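Local atomic coordinates of protein disulfide isomerase (Pseudomonas aeruginosa, PDB entry 4N30), a protein that probably catalyses the formation or rearrangement of disulfide bonds in other proteins, as a DsbA-type member of the thioredoxin family. Residues A106-C111 with D126-Q131; V197-M202 with L209-W214; P74-W79 with V86-R91; N59-L64 with D173-K178. All blocks are in the same frame, centred on the assembly; numbering follows the deposited sequence.

Interaction 1: A106-C111 with D126-Q131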
# COMPACT_ATOMS: atom_id res chain seq x y z
N ALA A 106 -8.65 -4.85 -2.34
CA ALA A 106 -7.82 -4.87 -1.17
C ALA A 106 -7.73 -6.32 -0.60
O ALA A 106 -6.68 -6.78 -0.17
CB ALA A 106 -8.36 -3.87 -0.14
N ARG A 107 -8.87 -6.98 -0.57
CA ARG A 107 -8.86 -8.35 -0.06
C ARG A 107 -8.09 -9.27 -0.97
O ARG A 107 -7.37 -10.17 -0.45
CB ARG A 107 -10.30 -8.82 0.12
CG ARG A 107 -11.15 -8.11 1.18
CD ARG A 107 -12.58 -8.58 1.30
NE ARG A 107 -13.42 -7.59 1.89
CZ ARG A 107 -14.35 -6.86 1.23
NH1 ARG A 107 -14.75 -7.17 0.01
NH2 ARG A 107 -15.03 -6.01 1.98
N LEU A 108 -8.16 -9.13 -2.26
CA LEU A 108 -7.42 -9.97 -3.19
C LEU A 108 -5.92 -9.82 -2.93
O LEU A 108 -5.20 -10.85 -2.87
CB LEU A 108 -7.68 -9.60 -4.65
CG LEU A 108 -9.02 -10.03 -5.14
CD1 LEU A 108 -9.21 -9.47 -6.54
CD2 LEU A 108 -9.15 -11.54 -5.14
N VAL A 109 -5.44 -8.60 -2.66
CA VAL A 109 -3.99 -8.45 -2.55
C VAL A 109 -3.51 -9.07 -1.17
O VAL A 109 -2.42 -9.67 -1.08
CB VAL A 109 -3.40 -7.05 -2.77
CG1 VAL A 109 -3.71 -6.57 -4.17
CG2 VAL A 109 -3.86 -6.06 -1.72
N GLU A 110 -4.32 -8.92 -0.11
CA GLU A 110 -3.96 -9.58 1.17
C GLU A 110 -3.93 -11.10 0.95
O GLU A 110 -3.01 -11.79 1.47
CB GLU A 110 -4.95 -9.23 2.27
CG GLU A 110 -4.95 -7.76 2.71
CD GLU A 110 -3.59 -7.40 3.36
OE1 GLU A 110 -2.99 -8.27 4.03
OE2 GLU A 110 -2.98 -6.39 3.00
N CYS A 111 -4.94 -11.62 0.23
CA CYS A 111 -4.98 -13.08 0.01
C CYS A 111 -3.84 -13.50 -0.83
O CYS A 111 -3.36 -14.68 -0.67
CB CYS A 111 -6.39 -13.36 -0.56
SG CYS A 111 -7.67 -13.20 0.65
N ASP A 126 0.22 -4.70 -8.95
CA ASP A 126 0.43 -4.34 -10.37
C ASP A 126 -0.63 -4.92 -11.25
O ASP A 126 -1.16 -4.27 -12.18
CB ASP A 126 1.82 -4.84 -10.86
CG ASP A 126 2.98 -4.07 -10.28
OD1 ASP A 126 2.76 -2.98 -9.78
OD2 ASP A 126 4.11 -4.66 -10.31
N ALA A 127 -0.92 -6.19 -11.03
CA ALA A 127 -1.90 -6.84 -11.91
C ALA A 127 -3.26 -6.16 -11.79
O ALA A 127 -3.96 -5.99 -12.81
CB ALA A 127 -2.03 -8.33 -11.52
N ILE A 128 -3.68 -5.80 -10.59
CA ILE A 128 -4.99 -5.16 -10.37
C ILE A 128 -4.96 -3.79 -10.99
O ILE A 128 -5.92 -3.38 -11.71
CB ILE A 128 -5.40 -5.14 -8.89
CG1 ILE A 128 -5.67 -6.56 -8.46
CG2 ILE A 128 -6.63 -4.22 -8.70
CD1 ILE A 128 -5.81 -6.66 -6.94
N PHE A 129 -3.87 -3.04 -10.82
CA PHE A 129 -3.84 -1.71 -11.47
C PHE A 129 -3.89 -1.87 -13.01
O PHE A 129 -4.48 -1.01 -13.67
CB PHE A 129 -2.53 -0.94 -11.08
CG PHE A 129 -2.62 -0.18 -9.79
CD1 PHE A 129 -3.71 0.63 -9.50
CD2 PHE A 129 -1.56 -0.21 -8.89
CE1 PHE A 129 -3.78 1.35 -8.31
CE2 PHE A 129 -1.62 0.53 -7.70
CZ PHE A 129 -2.76 1.29 -7.42
N ALA A 130 -3.30 -2.91 -13.54
CA ALA A 130 -3.35 -3.10 -15.03
C ALA A 130 -4.68 -3.60 -15.46
O ALA A 130 -5.13 -3.18 -16.54
CB ALA A 130 -2.29 -4.15 -15.42
N GLN A 131 -5.36 -4.43 -14.72
CA GLN A 131 -6.55 -5.13 -15.20
C GLN A 131 -7.86 -4.45 -14.86
O GLN A 131 -8.83 -4.70 -15.55
CB GLN A 131 -6.51 -6.58 -14.66
CG GLN A 131 -5.36 -7.40 -15.30
CD GLN A 131 -5.30 -8.76 -14.75
OE1 GLN A 131 -6.31 -9.36 -14.40
NE2 GLN A 131 -4.07 -9.25 -14.67
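V109 and I128 meet through their branch ends, and their CA atoms, 8.5 Å apart, are the nearest of the two segments. Both belong to helix 99-131, and nineteen residues of straight helix would span far more than this, so the contact illustrates how a long helical run can double back and pack against itself. The tight part is small. I128 leads with its CG1 branch, anti to its own carbonyl carbon (chi1 -68°), and chi2 near 169° extends CD1 to the front of the side chain. There CD1 presses on V109 CG1 at 3.5 Å, closer than ordinary van der Waals contact, and also rests at 4.2 Å from L108 CB, in the notch between successive residues of one helical turn. F121 and A124 also touch V109, while L154 and A158 of helix 151-160 cover L108. The far side of 126-131 is looser: D126 and A130 are exposed. On the other segment, C111 is tied by a disulfide to C157 in helix 151-160. No hydrogen bond or charge joins the two segments, so their adhesion rests on shape and on water kept from buried aliphatic carbon.

Interaction 2: V197-M202 with L209-W214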
# COMPACT_ATOMS: atom_id res chain seq x y z
N VAL A 197 5.71 12.09 9.68
CA VAL A 197 5.13 13.24 9.03
C VAL A 197 4.19 12.77 7.93
O VAL A 197 4.47 11.81 7.19
CB VAL A 197 6.24 14.15 8.49
CG1 VAL A 197 7.13 13.52 7.41
CG2 VAL A 197 5.68 15.42 7.87
N LYS A 198 3.09 13.47 7.74
CA LYS A 198 2.07 13.11 6.74
C LYS A 198 2.21 14.04 5.55
O LYS A 198 2.38 15.32 5.67
CB LYS A 198 0.72 13.23 7.41
CG LYS A 198 -0.36 12.82 6.43
CD LYS A 198 -1.76 13.26 6.79
CE LYS A 198 -2.20 12.95 8.19
NZ LYS A 198 -3.30 13.90 8.71
N LEU A 199 2.04 13.54 4.35
CA LEU A 199 2.06 14.32 3.12
C LEU A 199 0.88 13.82 2.32
O LEU A 199 0.76 12.65 2.01
CB LEU A 199 3.31 14.08 2.28
CG LEU A 199 4.70 14.13 2.97
CD1 LEU A 199 5.77 13.53 2.08
CD2 LEU A 199 4.97 15.61 3.17
N GLU A 200 0.01 14.72 1.90
CA GLU A 200 -1.13 14.35 1.04
C GLU A 200 -0.75 14.50 -0.36
O GLU A 200 -0.39 15.65 -0.69
CB GLU A 200 -2.39 15.16 1.42
CG GLU A 200 -3.59 14.74 0.43
CD GLU A 200 -4.98 15.10 0.98
OE1 GLU A 200 -5.17 15.10 2.23
OE2 GLU A 200 -5.75 15.50 0.06
N GLY A 201 -0.98 13.49 -1.21
CA GLY A 201 -0.73 13.61 -2.68
C GLY A 201 0.46 12.83 -3.14
O GLY A 201 1.09 12.01 -2.43
N MET A 202 0.64 12.96 -4.46
CA MET A 202 1.72 12.33 -5.21
C MET A 202 3.04 13.00 -4.98
O MET A 202 3.62 13.66 -5.90
CB MET A 202 1.41 12.16 -6.71
CG MET A 202 0.14 11.33 -6.93
SD MET A 202 -0.22 11.13 -8.71
CE MET A 202 -0.33 12.79 -9.23
N LEU A 209 12.37 14.17 -0.05
CA LEU A 209 13.66 14.55 0.59
C LEU A 209 13.45 15.55 1.66
O LEU A 209 14.09 15.54 2.73
CB LEU A 209 14.65 15.12 -0.46
CG LEU A 209 15.16 14.08 -1.46
CD1 LEU A 209 15.89 14.77 -2.61
CD2 LEU A 209 16.01 13.05 -0.73
N SER A 210 12.61 16.59 1.37
CA SER A 210 12.38 17.60 2.39
C SER A 210 11.60 17.13 3.60
O SER A 210 11.82 17.60 4.71
CB SER A 210 11.78 18.89 1.80
OG SER A 210 10.51 18.72 1.23
N ALA A 211 10.72 16.16 3.39
CA ALA A 211 10.01 15.55 4.56
C ALA A 211 10.99 14.77 5.41
O ALA A 211 10.86 14.86 6.64
CB ALA A 211 8.94 14.58 3.98
N ILE A 212 11.91 14.01 4.77
CA ILE A 212 12.85 13.23 5.62
C ILE A 212 13.80 14.23 6.34
O ILE A 212 14.16 14.04 7.50
CB ILE A 212 13.58 12.18 4.75
CG1 ILE A 212 12.55 11.09 4.39
CG2 ILE A 212 14.76 11.57 5.54
CD1 ILE A 212 13.09 10.17 3.31
N ASP A 213 14.21 15.31 5.66
CA ASP A 213 15.01 16.35 6.27
C ASP A 213 14.26 16.96 7.44
O ASP A 213 14.85 17.24 8.49
CB ASP A 213 15.37 17.35 5.19
CG ASP A 213 16.13 18.50 5.68
OD1 ASP A 213 17.36 18.49 5.61
OD2 ASP A 213 15.51 19.54 6.06
N TRP A 214 12.95 17.20 7.27
CA TRP A 214 12.18 17.70 8.41
C TRP A 214 12.16 16.73 9.61
O TRP A 214 12.30 17.16 10.77
CB TRP A 214 10.76 18.00 7.91
CG TRP A 214 9.84 18.57 8.97
CD1 TRP A 214 9.56 19.94 9.15
CD2 TRP A 214 8.99 17.86 9.88
NE1 TRP A 214 8.61 20.09 10.17
CE2 TRP A 214 8.28 18.85 10.66
CE3 TRP A 214 8.81 16.50 10.17
CZ2 TRP A 214 7.32 18.53 11.62
CZ3 TRP A 214 7.84 16.16 11.19
CH2 TRP A 214 7.13 17.16 11.88
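V197 and A211 mark the closest approach of the backbones, with CA atoms 7.0 Å apart. Strand 197-200 and helix 209-214 run nearly antiparallel, at 160° between their N-to-C directions, and their axes come within 9.6 Å. No hydrogen bond crosses that gap; side-chain packing fills it, in a worked example of how a helix is laid upon an edge strand. Strand alternation turns V197 and L199 to the helix, and A211 is the small residue that receives both. Its CB lies 3.8 Å from L199 CD1 and 4.0 Å from V197 CG1, so a single methyl touches both branched residues. V197 has a second partner one helical turn further on. In W214 the indole hangs opposite the backbone N (chi1 -178°), which brings its six-membered ring to V197. Here CZ3 approaches V197 CB at 3.7 Å, and V197 CG2 comes within 4.0 Å of both CZ3 and CE3. Toward W214 the contact opens to the surface, where R195 adds a cation-pi interaction with the indole. Strand 196-200 is one of the two outermost strands of the sheet and pairs antiparallel with 185-190, through backbone bonds from V197 to I188 and from L199 to L186. I188 also touches both L199 and A211, so helix 205-216 spans two strands. This is the beta-beta-alpha ending characteristic of the thioredoxin fold, and L209 carries the same helix onward to W79 of helix 67-81.

Interaction 3: P74-W79 with V86-R91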
# COMPACT_ATOMS: atom_id res chain seq x y z
N PRO A 74 4.11 2.74 -8.88
CA PRO A 74 5.34 2.25 -9.51
C PRO A 74 6.48 3.26 -9.41
O PRO A 74 7.68 2.90 -9.28
CB PRO A 74 4.94 1.96 -10.94
CG PRO A 74 3.53 2.41 -11.13
CD PRO A 74 2.95 2.78 -9.81
N ARG A 75 6.16 4.55 -9.44
CA ARG A 75 7.20 5.61 -9.44
C ARG A 75 7.77 5.64 -8.02
O ARG A 75 9.02 5.75 -7.84
CB ARG A 75 6.63 6.98 -9.80
CG ARG A 75 6.04 7.02 -11.18
CD ARG A 75 5.49 8.38 -11.47
NE ARG A 75 5.04 8.42 -12.83
CZ ARG A 75 4.54 9.51 -13.38
NH1 ARG A 75 4.47 10.65 -12.68
NH2 ARG A 75 4.13 9.45 -14.63
N LEU A 76 6.95 5.48 -7.00
CA LEU A 76 7.44 5.44 -5.67
C LEU A 76 8.30 4.20 -5.38
O LEU A 76 9.35 4.29 -4.70
CB LEU A 76 6.25 5.47 -4.72
CG LEU A 76 6.55 5.54 -3.24
CD1 LEU A 76 7.28 6.84 -2.92
CD2 LEU A 76 5.20 5.59 -2.48
N LYS A 77 7.93 3.03 -5.91
CA LYS A 77 8.75 1.84 -5.76
C LYS A 77 10.15 2.08 -6.45
O LYS A 77 11.15 1.65 -5.86
CB LYS A 77 8.05 0.68 -6.40
CG LYS A 77 6.80 0.20 -5.61
CD LYS A 77 5.97 -0.86 -6.36
CE LYS A 77 6.76 -2.12 -6.41
NZ LYS A 77 6.16 -3.06 -7.40
N ARG A 78 10.18 2.74 -7.60
CA ARG A 78 11.46 3.08 -8.25
C ARG A 78 12.32 3.91 -7.30
O ARG A 78 13.54 3.67 -7.10
CB ARG A 78 11.12 3.86 -9.52
CG ARG A 78 12.26 3.84 -10.53
CD ARG A 78 11.94 4.37 -11.93
NE ARG A 78 12.68 5.62 -12.11
CZ ARG A 78 13.84 5.86 -11.53
NH1 ARG A 78 14.41 4.91 -10.81
NH2 ARG A 78 14.46 7.03 -11.68
N TRP A 79 11.69 4.92 -6.72
CA TRP A 79 12.42 5.78 -5.82
C TRP A 79 12.99 4.96 -4.67
O TRP A 79 14.17 5.16 -4.24
CB TRP A 79 11.57 7.00 -5.42
CG TRP A 79 12.35 8.02 -4.65
CD1 TRP A 79 12.92 9.17 -5.21
CD2 TRP A 79 12.55 8.14 -3.22
NE1 TRP A 79 13.48 9.89 -4.19
CE2 TRP A 79 13.33 9.33 -2.99
CE3 TRP A 79 12.23 7.34 -2.13
CZ2 TRP A 79 13.75 9.74 -1.76
CZ3 TRP A 79 12.64 7.74 -0.86
CH2 TRP A 79 13.40 8.90 -0.67
N VAL A 86 15.30 3.72 2.74
CA VAL A 86 13.84 3.97 2.85
C VAL A 86 13.11 2.76 2.33
O VAL A 86 13.54 2.19 1.28
CB VAL A 86 13.46 5.22 2.02
CG1 VAL A 86 11.97 5.56 2.27
CG2 VAL A 86 14.35 6.41 2.39
N ASN A 87 12.10 2.32 3.05
CA ASN A 87 11.24 1.24 2.52
C ASN A 87 9.83 1.76 2.42
O ASN A 87 9.55 2.94 2.67
CB ASN A 87 11.42 -0.05 3.36
CG ASN A 87 10.90 0.09 4.74
OD1 ASN A 87 10.06 0.89 5.08
ND2 ASN A 87 11.42 -0.79 5.61
N LEU A 88 8.97 0.90 1.89
CA LEU A 88 7.59 1.28 1.52
C LEU A 88 6.64 0.26 2.08
O LEU A 88 6.88 -0.97 1.90
CB LEU A 88 7.50 1.30 -0.06
CG LEU A 88 6.10 1.40 -0.63
CD1 LEU A 88 5.45 2.77 -0.31
CD2 LEU A 88 6.17 1.31 -2.14
N VAL A 89 5.60 0.68 2.79
CA VAL A 89 4.56 -0.22 3.25
C VAL A 89 3.24 0.18 2.72
O VAL A 89 2.86 1.40 2.85
CB VAL A 89 4.54 -0.31 4.81
CG1 VAL A 89 3.37 -1.15 5.25
CG2 VAL A 89 5.89 -0.88 5.31
N TRP A 90 2.54 -0.69 2.00
CA TRP A 90 1.22 -0.36 1.48
C TRP A 90 0.25 -0.35 2.64
O TRP A 90 0.19 -1.39 3.35
CB TRP A 90 0.80 -1.42 0.47
CG TRP A 90 -0.61 -1.26 -0.10
CD1 TRP A 90 -1.81 -1.66 0.46
CD2 TRP A 90 -0.97 -0.62 -1.35
NE1 TRP A 90 -2.83 -1.38 -0.37
CE2 TRP A 90 -2.38 -0.77 -1.49
CE3 TRP A 90 -0.21 -0.05 -2.39
CZ2 TRP A 90 -3.07 -0.31 -2.61
CZ3 TRP A 90 -0.90 0.37 -3.52
CH2 TRP A 90 -2.31 0.23 -3.60
N ARG A 91 -0.56 0.67 2.79
CA ARG A 91 -1.64 0.69 3.77
C ARG A 91 -2.93 0.87 3.03
O ARG A 91 -3.08 1.68 2.13
CB ARG A 91 -1.42 1.86 4.75
CG ARG A 91 -0.06 1.88 5.46
CD ARG A 91 0.28 0.63 6.23
NE ARG A 91 -0.57 0.67 7.34
CZ ARG A 91 -0.33 1.33 8.49
NH1 ARG A 91 0.77 2.05 8.68
NH2 ARG A 91 -1.26 1.29 9.45
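L88 is the side chain through which strand 86-91 meets helix 74-79 at its middle, and its course shows how one forked residue can serve two partners. CB points to the helix, and chi1 of 169° sets CG opposite the backbone N; neither atom comes within 4.2 Å of the helical segment. The fork makes the contact. CD1 reaches L76 CD2 at 3.6 Å, and L88 CD1 is also 4.2 Å from L76 CG. CD2 takes the other direction and meets K77 CG at 3.7 Å, the two side chains crossing at about a right angle. K77 gives only its aliphatic root here: its chain bends at chi3 and leads the ammonium group away, where it makes a cation-pi interaction with Y49. One turn on from L76, W79 is met by V86. V86 CG1 lies at the ring edge, in the plane of the indole, 3.9 Å from W79 CZ3, and V86 CG2 is equally near the same carbon. The backbones run roughly antiparallel, at 151°, as expected where a helix leads back to the next strand. The contact is thus the second half of the beta-alpha-beta unit 56-62, 67-81, 86-92. Helix 99-131 adds W122 against K77 and L88, L208 of helix 205-216 packs on L76 and W79, and strand 86-92 lies in the sheet between strands 48-49 and 56-62.

Interaction 4: N59-L64 with D173-K178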
# COMPACT_ATOMS: atom_id res chain seq x y z
N ASN A 59 4.74 4.91 4.55
CA ASN A 59 3.44 4.26 4.57
C ASN A 59 2.55 4.89 3.54
O ASN A 59 2.29 6.10 3.64
CB ASN A 59 2.78 4.39 5.96
CG ASN A 59 3.54 3.64 6.99
OD1 ASN A 59 3.34 2.43 7.16
ND2 ASN A 59 4.46 4.33 7.68
N GLU A 60 2.21 4.14 2.50
CA GLU A 60 1.44 4.71 1.37
C GLU A 60 -0.01 4.25 1.52
O GLU A 60 -0.31 3.07 1.31
CB GLU A 60 2.02 4.21 0.01
CG GLU A 60 1.19 4.68 -1.18
CD GLU A 60 1.48 3.99 -2.48
OE1 GLU A 60 2.25 3.10 -2.56
OE2 GLU A 60 0.75 4.38 -3.45
N TYR A 61 -0.87 5.12 1.98
CA TYR A 61 -2.29 4.85 2.07
C TYR A 61 -2.87 4.95 0.69
O TYR A 61 -2.85 6.03 0.04
CB TYR A 61 -3.00 5.83 3.03
CG TYR A 61 -2.65 5.53 4.46
CD1 TYR A 61 -3.50 4.75 5.24
CD2 TYR A 61 -1.46 6.02 5.05
CE1 TYR A 61 -3.19 4.40 6.56
CE2 TYR A 61 -1.13 5.68 6.39
CZ TYR A 61 -2.04 4.92 7.08
OH TYR A 61 -1.72 4.52 8.39
N ALA A 62 -3.43 3.86 0.19
CA ALA A 62 -3.74 3.74 -1.23
C ALA A 62 -4.93 2.86 -1.53
O ALA A 62 -5.39 2.06 -0.69
CB ALA A 62 -2.52 3.23 -1.98
N ASP A 63 -5.47 3.08 -2.72
CA ASP A 63 -6.77 2.50 -3.18
C ASP A 63 -6.52 2.00 -4.61
O ASP A 63 -5.96 2.73 -5.45
CB ASP A 63 -7.77 3.70 -3.13
CG ASP A 63 -9.07 3.46 -3.87
OD1 ASP A 63 -9.26 2.53 -4.63
OD2 ASP A 63 -9.99 4.34 -3.62
N LEU A 64 -6.84 0.72 -4.85
CA LEU A 64 -6.50 0.06 -6.10
C LEU A 64 -7.42 0.54 -7.26
O LEU A 64 -7.06 0.20 -8.41
CB LEU A 64 -6.60 -1.45 -5.88
CG LEU A 64 -5.35 -1.95 -5.12
CD1 LEU A 64 -5.65 -3.29 -4.41
CD2 LEU A 64 -4.11 -2.09 -6.03
N ASP A 173 -9.31 2.49 9.57
CA ASP A 173 -9.63 3.11 10.88
C ASP A 173 -8.47 3.96 11.33
O ASP A 173 -8.69 5.13 11.80
CB ASP A 173 -9.92 2.03 11.97
CG ASP A 173 -11.22 1.32 11.76
OD1 ASP A 173 -12.04 1.68 10.89
OD2 ASP A 173 -11.29 0.31 12.51
N ILE A 174 -7.23 3.51 11.17
CA ILE A 174 -6.06 4.30 11.50
C ILE A 174 -6.00 5.54 10.63
O ILE A 174 -5.76 6.68 11.12
CB ILE A 174 -4.76 3.52 11.45
CG1 ILE A 174 -4.77 2.47 12.57
CG2 ILE A 174 -3.53 4.41 11.51
CD1 ILE A 174 -3.70 1.45 12.38
N ALA A 175 -6.21 5.35 9.31
CA ALA A 175 -6.27 6.49 8.43
C ALA A 175 -7.24 7.53 8.88
O ALA A 175 -6.90 8.72 8.92
CB ALA A 175 -6.50 6.05 6.98
N ARG A 176 -8.46 7.12 9.22
CA ARG A 176 -9.49 8.07 9.61
C ARG A 176 -9.13 8.71 10.93
O ARG A 176 -9.36 9.95 11.07
CB ARG A 176 -10.87 7.39 9.63
CG ARG A 176 -11.31 7.03 8.17
CD ARG A 176 -12.80 6.71 8.04
NE ARG A 176 -13.04 5.48 8.78
CZ ARG A 176 -13.75 4.41 8.38
NH1 ARG A 176 -14.38 4.40 7.17
NH2 ARG A 176 -13.81 3.38 9.23
N SER A 177 -8.52 8.01 11.84
CA SER A 177 -8.07 8.57 13.15
C SER A 177 -7.06 9.64 12.91
O SER A 177 -6.88 10.58 13.75
CB SER A 177 -7.49 7.48 14.07
OG SER A 177 -6.14 7.15 13.83
N LYS A 178 -6.30 9.58 11.81
CA LYS A 178 -5.23 10.56 11.49
C LYS A 178 -5.84 11.60 10.58
O LYS A 178 -5.12 12.50 10.13
CB LYS A 178 -4.08 9.87 10.77
CG LYS A 178 -3.22 8.99 11.67
CD LYS A 178 -2.10 8.45 10.79
CE LYS A 178 -1.30 7.35 11.45
NZ LYS A 178 -0.10 8.04 11.98
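The phenol ring of Y61 is the flat group that carries this contact. A175 CB approaches the ring obliquely, 3.7 Å from Y61 CD1 and from CE1. Beyond the ring, the hydroxyl end is met from the helix by carbon: I174 CG2 lies 3.6 Å from Y61 OH, and K178 CE is 4.2 Å from the same oxygen. Both side chains cross the tyrosine at about a right angle. The first torsion directs the ring to the helix, with CG anti to the carbonyl carbon (chi1 -73°), and the second (chi2 -97°) turns its CD1-CE1 side to A175. I180 touches both Y61 and A175, and V187 and R91 also lie against the tyrosine, which joins helix 162-177 to the middle of the sheet. The CxxC pair C66 and C69 lies near Y61 without touching it and is probably the redox site, as in relatives of this fold. On the helix itself, S177 OG donates to I174 O at 2.8 Å, tilted 17° from the carbonyl plane. D173 and R176 add a weakly directed salt bridge on the exposed side, and K178 O accepts a hydrogen bond from K198 NZ of strand 196-200. Across the two segments no hydrogen bond forms. Toward the helix the tyrosine hydroxyl meets a methyl and a lysine methylene, while the guanidinium of R91 comes near it from the neighbouring strand, so strand 59-62 and helix 173-177 adhere by van der Waals packing.

Three of the four contacts reach the same sheet. Interactions 3 and 4 sit on neighbouring strands, joined by backbone hydrogen bonds between R91 and E60 and between V89 and E60, and interaction 2 lies at one of the two outermost strands, tied to interaction 4 by the probable bond of K198 NZ to K178 O. Interaction 1 is held within the helical part, yet L64 touches V109, I128 and F129, linking it to interaction 4. Interactions 1 and 3 are buried, whereas 2 and 4 are partly open. None has a hydrogen bond or salt bridge across its segments. Aliphatic carbon alone suffices in interaction 1, while aromatic rings or lysine carbon enter the three sheet contacts, whatever their burial.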